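Local coordinates for protein arginine--tRNA ligase (Campylobacter jejuni, PDB 3FNR) that catalyses the ATP-dependent attachment of L-arginine to tRNA(Arg), releasing AMP and diphosphate, as a monomeric class I aminoacyl-tRNA synthetase, at residues 339-353 / 407-420. The protein carries 1 engineered substitution. Numbering follows the deposited sequence.
Sequences YINYAHARIHQVFAK and AANFHKFYNENKVV. With SO4 (sulfate ion), chain D.
His-411 bridges the two helices through both ring nitrogens. Its NE2 donates an almost straight bond (170°) to the backbone O of Tyr-339, 2.9 Å away, while ND1 accepts NE and NH2 of Arg-346, which meet it side-on with guanidinium and imidazole nearly coplanar. Tyr-339 O thus takes two donors, the imidazole on one face of its plane and the helical N of Ala-343 on the other. Arg-346 NH2 also donates to Asn-415 OD1 at 2.8 Å, arriving above the amide's carbonyl plane. Bends at chi2 and chi3 bring the arginine round to Tyr-414, whose CD1 lies over one face of the guanidinium, 3.2 Å from Arg-346 NH1, with the two planes tilted by 39°. Around the imidazole, CD2 of His-411 sits over a face of the Tyr-339 ring, 3.4 Å from CZ, and the Tyr-342 ring, near parallel to the imidazole but slid aside, barely overlaps it. Deeper in, Ala-407 CB packs on Ile-340 and Ala-343, and Ile-347 CD1 makes a CH-pi contact over the Phe-410 face, 4.0 Å from its centroid. Phe-432 of helix 425-445 meets the Phe-410 and Tyr-414 rings edge-to-face, extending this core. Toward the far end, Val-350 CG2 touches the Tyr-414 hydroxyl and both Val-419 and Val-420. A sulfate, probably from the crystallisation liquor, is held by Tyr-414 OH (2.6 Å to O2), the backbone N atoms of Val-419 and Val-420, and NZ of Lys-353, whose extended chain runs past Val-420 CG2. The helical segments 339-353 and 407-416, running at 43° to each other, belong to the helical DALR anticodon-binding domain. With ND1 accepting and NE2 donating, the bonding fits a neutral His-411 protonated on NE2, and the nearby arginine would probably disfavour a second proton.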
# COMPACT_ATOMS: atom_id res chain seq x y z
N TYR A 339 -12.65 -5.89 -17.56
CA TYR A 339 -12.13 -6.23 -18.86
C TYR A 339 -10.99 -7.24 -18.76
O TYR A 339 -10.95 -8.21 -19.53
CB TYR A 339 -11.69 -4.95 -19.57
CG TYR A 339 -11.53 -5.08 -21.07
CD1 TYR A 339 -10.31 -4.77 -21.68
CD2 TYR A 339 -12.58 -5.50 -21.89
CE1 TYR A 339 -10.14 -4.88 -23.05
CE2 TYR A 339 -12.43 -5.61 -23.27
CZ TYR A 339 -11.20 -5.29 -23.84
OH TYR A 339 -11.01 -5.39 -25.20
N ILE A 340 -10.09 -7.03 -17.80
CA ILE A 340 -8.97 -7.93 -17.57
C ILE A 340 -9.49 -9.27 -17.02
O ILE A 340 -9.11 -10.32 -17.54
CB ILE A 340 -7.87 -7.31 -16.66
CG1 ILE A 340 -7.24 -6.09 -17.34
CG2 ILE A 340 -6.80 -8.34 -16.36
CD1 ILE A 340 -6.58 -5.10 -16.39
N ASN A 341 -10.37 -9.21 -16.02
CA ASN A 341 -11.02 -10.43 -15.49
C ASN A 341 -11.80 -11.18 -16.56
O ASN A 341 -11.81 -12.42 -16.57
CB ASN A 341 -11.96 -10.10 -14.32
CG ASN A 341 -11.30 -10.27 -12.95
OD1 ASN A 341 -10.44 -11.13 -12.75
ND2 ASN A 341 -11.74 -9.46 -11.98
N TYR A 342 -12.46 -10.44 -17.44
CA TYR A 342 -13.22 -11.03 -18.54
C TYR A 342 -12.33 -11.85 -19.47
O TYR A 342 -12.73 -12.93 -19.90
CB TYR A 342 -14.00 -9.96 -19.32
CG TYR A 342 -15.02 -10.54 -20.29
CD1 TYR A 342 -15.80 -11.63 -19.94
CD2 TYR A 342 -15.20 -9.98 -21.56
CE1 TYR A 342 -16.72 -12.18 -20.82
CE2 TYR A 342 -16.12 -10.52 -22.46
CZ TYR A 342 -16.88 -11.61 -22.07
OH TYR A 342 -17.80 -12.15 -22.94
N ALA A 343 -11.12 -11.36 -19.74
CA ALA A 343 -10.13 -12.11 -20.52
C ALA A 343 -9.82 -13.45 -19.87
O ALA A 343 -9.88 -14.49 -20.53
CB ALA A 343 -8.87 -11.29 -20.68
N HIS A 344 -9.54 -13.42 -18.57
CA HIS A 344 -9.23 -14.61 -17.78
C HIS A 344 -10.40 -15.60 -17.75
O HIS A 344 -10.20 -16.81 -17.92
CB HIS A 344 -8.83 -14.20 -16.36
CG HIS A 344 -8.29 -15.32 -15.54
ND1 HIS A 344 -9.08 -16.09 -14.72
CD2 HIS A 344 -7.04 -15.83 -15.44
CE1 HIS A 344 -8.34 -17.02 -14.14
NE2 HIS A 344 -7.10 -16.89 -14.56
N ALA A 345 -11.61 -15.08 -17.52
CA ALA A 345 -12.84 -15.89 -17.49
C ALA A 345 -13.18 -16.50 -18.85
O ALA A 345 -13.64 -17.64 -18.93
CB ALA A 345 -14.00 -15.06 -16.98
N ARG A 346 -12.95 -15.74 -19.92
CA ARG A 346 -13.17 -16.20 -21.28
C ARG A 346 -12.30 -17.41 -21.62
O ARG A 346 -12.76 -18.35 -22.28
CB ARG A 346 -12.94 -15.05 -22.26
CG ARG A 346 -13.84 -15.07 -23.46
CD ARG A 346 -14.58 -13.77 -23.70
NE ARG A 346 -13.84 -12.79 -24.49
CZ ARG A 346 -13.82 -12.72 -25.82
NH1 ARG A 346 -14.49 -13.59 -26.56
NH2 ARG A 346 -13.11 -11.77 -26.42
N ILE A 347 -11.06 -17.40 -21.12
CA ILE A 347 -10.12 -18.52 -21.28
C ILE A 347 -10.60 -19.74 -20.50
O ILE A 347 -10.60 -20.86 -21.03
CB ILE A 347 -8.68 -18.15 -20.83
CG1 ILE A 347 -8.10 -17.10 -21.78
CG2 ILE A 347 -7.76 -19.38 -20.80
CD1 ILE A 347 -7.03 -16.23 -21.21
N HIS A 348 -11.03 -19.52 -19.26
CA HIS A 348 -11.55 -20.59 -18.41
C HIS A 348 -12.75 -21.29 -19.05
O HIS A 348 -12.87 -22.52 -19.00
CB HIS A 348 -11.91 -20.05 -17.03
CG HIS A 348 -12.33 -21.11 -16.06
ND1 HIS A 348 -11.43 -21.87 -15.35
CD2 HIS A 348 -13.56 -21.54 -15.68
CE1 HIS A 348 -12.08 -22.72 -14.58
NE2 HIS A 348 -13.37 -22.54 -14.75
N GLN A 349 -13.62 -20.50 -19.67
CA GLN A 349 -14.83 -21.01 -20.33
C GLN A 349 -14.56 -21.78 -21.62
O GLN A 349 -15.21 -22.79 -21.87
CB GLN A 349 -15.83 -19.88 -20.57
CG GLN A 349 -16.95 -19.81 -19.52
CD GLN A 349 -16.45 -19.77 -18.08
OE1 GLN A 349 -16.49 -20.77 -17.36
NE2 GLN A 349 -15.98 -18.60 -17.65
N VAL A 350 -13.61 -21.31 -22.43
CA VAL A 350 -13.27 -22.01 -23.67
C VAL A 350 -12.64 -23.39 -23.38
O VAL A 350 -12.86 -24.35 -24.13
CB VAL A 350 -12.44 -21.13 -24.68
CG1 VAL A 350 -11.00 -20.92 -24.23
CG2 VAL A 350 -12.47 -21.73 -26.08
N PHE A 351 -11.92 -23.51 -22.26
CA PHE A 351 -11.38 -24.79 -21.81
C PHE A 351 -12.48 -25.76 -21.37
O PHE A 351 -12.35 -26.98 -21.55
CB PHE A 351 -10.39 -24.59 -20.67
CG PHE A 351 -8.96 -24.49 -21.11
CD1 PHE A 351 -8.18 -25.63 -21.25
CD2 PHE A 351 -8.40 -23.25 -21.40
CE1 PHE A 351 -6.86 -25.54 -21.66
CE2 PHE A 351 -7.07 -23.16 -21.82
CZ PHE A 351 -6.31 -24.31 -21.94
N ALA A 352 -13.55 -25.22 -20.79
CA ALA A 352 -14.70 -26.00 -20.35
C ALA A 352 -15.51 -26.44 -21.56
O ALA A 352 -16.01 -27.56 -21.61
CB ALA A 352 -15.55 -25.20 -19.39
N LYS A 353 -15.63 -25.54 -22.54
CA LYS A 353 -16.32 -25.80 -23.80
C LYS A 353 -15.63 -26.92 -24.59
O LYS A 353 -16.31 -27.80 -25.15
CB LYS A 353 -16.38 -24.52 -24.62
CG LYS A 353 -17.16 -24.60 -25.93
CD LYS A 353 -17.14 -23.26 -26.67
CE LYS A 353 -17.76 -23.38 -28.06
NZ LYS A 353 -18.16 -22.05 -28.63
N ALA A 407 -4.98 -7.80 -21.99
CA ALA A 407 -6.41 -8.14 -22.06
C ALA A 407 -7.00 -7.70 -23.40
O ALA A 407 -7.75 -8.45 -24.02
CB ALA A 407 -7.18 -7.52 -20.93
N ALA A 408 -6.64 -6.48 -23.83
CA ALA A 408 -7.10 -5.93 -25.10
C ALA A 408 -6.69 -6.85 -26.26
O ALA A 408 -7.54 -7.23 -27.07
CB ALA A 408 -6.53 -4.53 -25.32
N ASN A 409 -5.41 -7.19 -26.31
CA ASN A 409 -4.86 -8.06 -27.34
C ASN A 409 -5.43 -9.46 -27.31
O ASN A 409 -5.71 -10.02 -28.37
CB ASN A 409 -3.35 -8.08 -27.27
CG ASN A 409 -2.75 -6.74 -27.60
OD1 ASN A 409 -3.27 -6.00 -28.42
ND2 ASN A 409 -1.65 -6.41 -26.93
N PHE A 410 -5.62 -10.03 -26.12
CA PHE A 410 -6.29 -11.33 -26.01
C PHE A 410 -7.69 -11.29 -26.59
O PHE A 410 -8.03 -12.11 -27.43
CB PHE A 410 -6.38 -11.85 -24.57
CG PHE A 410 -7.35 -13.00 -24.44
CD1 PHE A 410 -6.99 -14.27 -24.89
CD2 PHE A 410 -8.62 -12.81 -23.91
CE1 PHE A 410 -7.88 -15.33 -24.80
CE2 PHE A 410 -9.52 -13.87 -23.82
CZ PHE A 410 -9.16 -15.13 -24.27
N HIS A 411 -8.50 -10.35 -26.10
CA HIS A 411 -9.89 -10.23 -26.50
C HIS A 411 -10.00 -10.15 -28.01
O HIS A 411 -10.77 -10.89 -28.61
CB HIS A 411 -10.56 -9.01 -25.85
CG HIS A 411 -10.97 -9.23 -24.42
ND1 HIS A 411 -11.83 -10.24 -24.05
CD2 HIS A 411 -10.66 -8.56 -23.29
CE1 HIS A 411 -12.03 -10.19 -22.74
NE2 HIS A 411 -11.32 -9.18 -22.25
N LYS A 412 -9.20 -9.28 -28.61
CA LYS A 412 -9.19 -9.08 -30.05
C LYS A 412 -8.77 -10.37 -30.77
O LYS A 412 -9.42 -10.78 -31.72
CB LYS A 412 -8.28 -7.91 -30.43
CG LYS A 412 -8.51 -7.42 -31.84
CD LYS A 412 -7.27 -6.80 -32.46
CE LYS A 412 -7.58 -6.17 -33.82
NZ LYS A 412 -8.28 -7.10 -34.75
N PHE A 413 -7.72 -11.03 -30.28
CA PHE A 413 -7.32 -12.32 -30.85
C PHE A 413 -8.43 -13.37 -30.82
O PHE A 413 -8.71 -13.99 -31.84
CB PHE A 413 -6.07 -12.87 -30.16
CG PHE A 413 -5.56 -14.15 -30.77
CD1 PHE A 413 -5.82 -15.38 -30.18
CD2 PHE A 413 -4.82 -14.12 -31.95
CE1 PHE A 413 -5.36 -16.56 -30.76
CE2 PHE A 413 -4.34 -15.29 -32.53
CZ PHE A 413 -4.61 -16.50 -31.94
N TYR A 414 -9.05 -13.56 -29.66
CA TYR A 414 -10.06 -14.60 -29.50
C TYR A 414 -11.34 -14.32 -30.30
O TYR A 414 -12.00 -15.25 -30.76
CB TYR A 414 -10.35 -14.85 -28.02
CG TYR A 414 -11.34 -15.97 -27.71
CD1 TYR A 414 -12.22 -15.84 -26.65
CD2 TYR A 414 -11.38 -17.16 -28.45
CE1 TYR A 414 -13.13 -16.83 -26.34
CE2 TYR A 414 -12.31 -18.16 -28.15
CZ TYR A 414 -13.17 -17.98 -27.08
OH TYR A 414 -14.10 -18.94 -26.73
N ASN A 415 -11.66 -13.04 -30.50
CA ASN A 415 -12.78 -12.64 -31.33
C ASN A 415 -12.58 -13.03 -32.78
O ASN A 415 -13.55 -13.32 -33.50
CB ASN A 415 -12.99 -11.12 -31.25
CG ASN A 415 -13.56 -10.67 -29.90
OD1 ASN A 415 -13.90 -11.49 -29.04
ND2 ASN A 415 -13.64 -9.37 -29.72
N GLU A 416 -11.31 -13.04 -33.21
CA GLU A 416 -10.98 -13.25 -34.61
C GLU A 416 -10.54 -14.68 -34.89
O GLU A 416 -10.25 -15.02 -36.04
CB GLU A 416 -9.89 -12.27 -35.06
CG GLU A 416 -10.18 -10.77 -34.85
CD GLU A 416 -11.44 -10.25 -35.55
OE1 GLU A 416 -12.14 -9.40 -34.95
OE2 GLU A 416 -11.73 -10.68 -36.68
N ASN A 417 -10.48 -15.50 -33.85
CA ASN A 417 -9.97 -16.86 -34.00
C ASN A 417 -10.88 -17.91 -33.39
O ASN A 417 -11.19 -17.87 -32.20
CB ASN A 417 -8.55 -16.98 -33.44
CG ASN A 417 -7.52 -16.25 -34.30
OD1 ASN A 417 -6.88 -16.84 -35.17
ND2 ASN A 417 -7.35 -14.96 -34.06
N LYS A 418 -11.32 -18.84 -34.22
CA LYS A 418 -12.15 -19.96 -33.78
C LYS A 418 -11.25 -20.96 -33.06
O LYS A 418 -10.15 -21.26 -33.53
CB LYS A 418 -12.82 -20.61 -34.99
CG LYS A 418 -14.24 -21.11 -34.76
CD LYS A 418 -14.28 -22.47 -34.09
CE LYS A 418 -15.49 -23.27 -34.52
NZ LYS A 418 -15.19 -24.13 -35.69
N VAL A 419 -11.72 -21.49 -31.93
CA VAL A 419 -10.87 -22.36 -31.11
C VAL A 419 -11.34 -23.81 -31.06
O VAL A 419 -10.67 -24.69 -31.59
CB VAL A 419 -10.66 -21.77 -29.69
CG1 VAL A 419 -9.85 -22.73 -28.80
CG2 VAL A 419 -9.96 -20.42 -29.78
N VAL A 420 -12.50 -24.04 -30.43
CA VAL A 420 -13.01 -25.40 -30.21
C VAL A 420 -13.42 -25.99 -31.55
O VAL A 420 -14.14 -25.35 -32.31
CB VAL A 420 -14.21 -25.41 -29.21
CG1 VAL A 420 -14.72 -26.83 -28.97
CG2 VAL A 420 -13.80 -24.78 -27.88
S SO4 D . -14.86 -20.78 -29.97
O1 SO4 D . -14.24 -22.09 -29.83
O2 SO4 D . -15.17 -20.27 -28.65
O3 SO4 D . -13.96 -19.87 -30.67
O4 SO4 D . -16.07 -20.91 -30.77
O HOH W 1 -15.36 -18.02 -23.61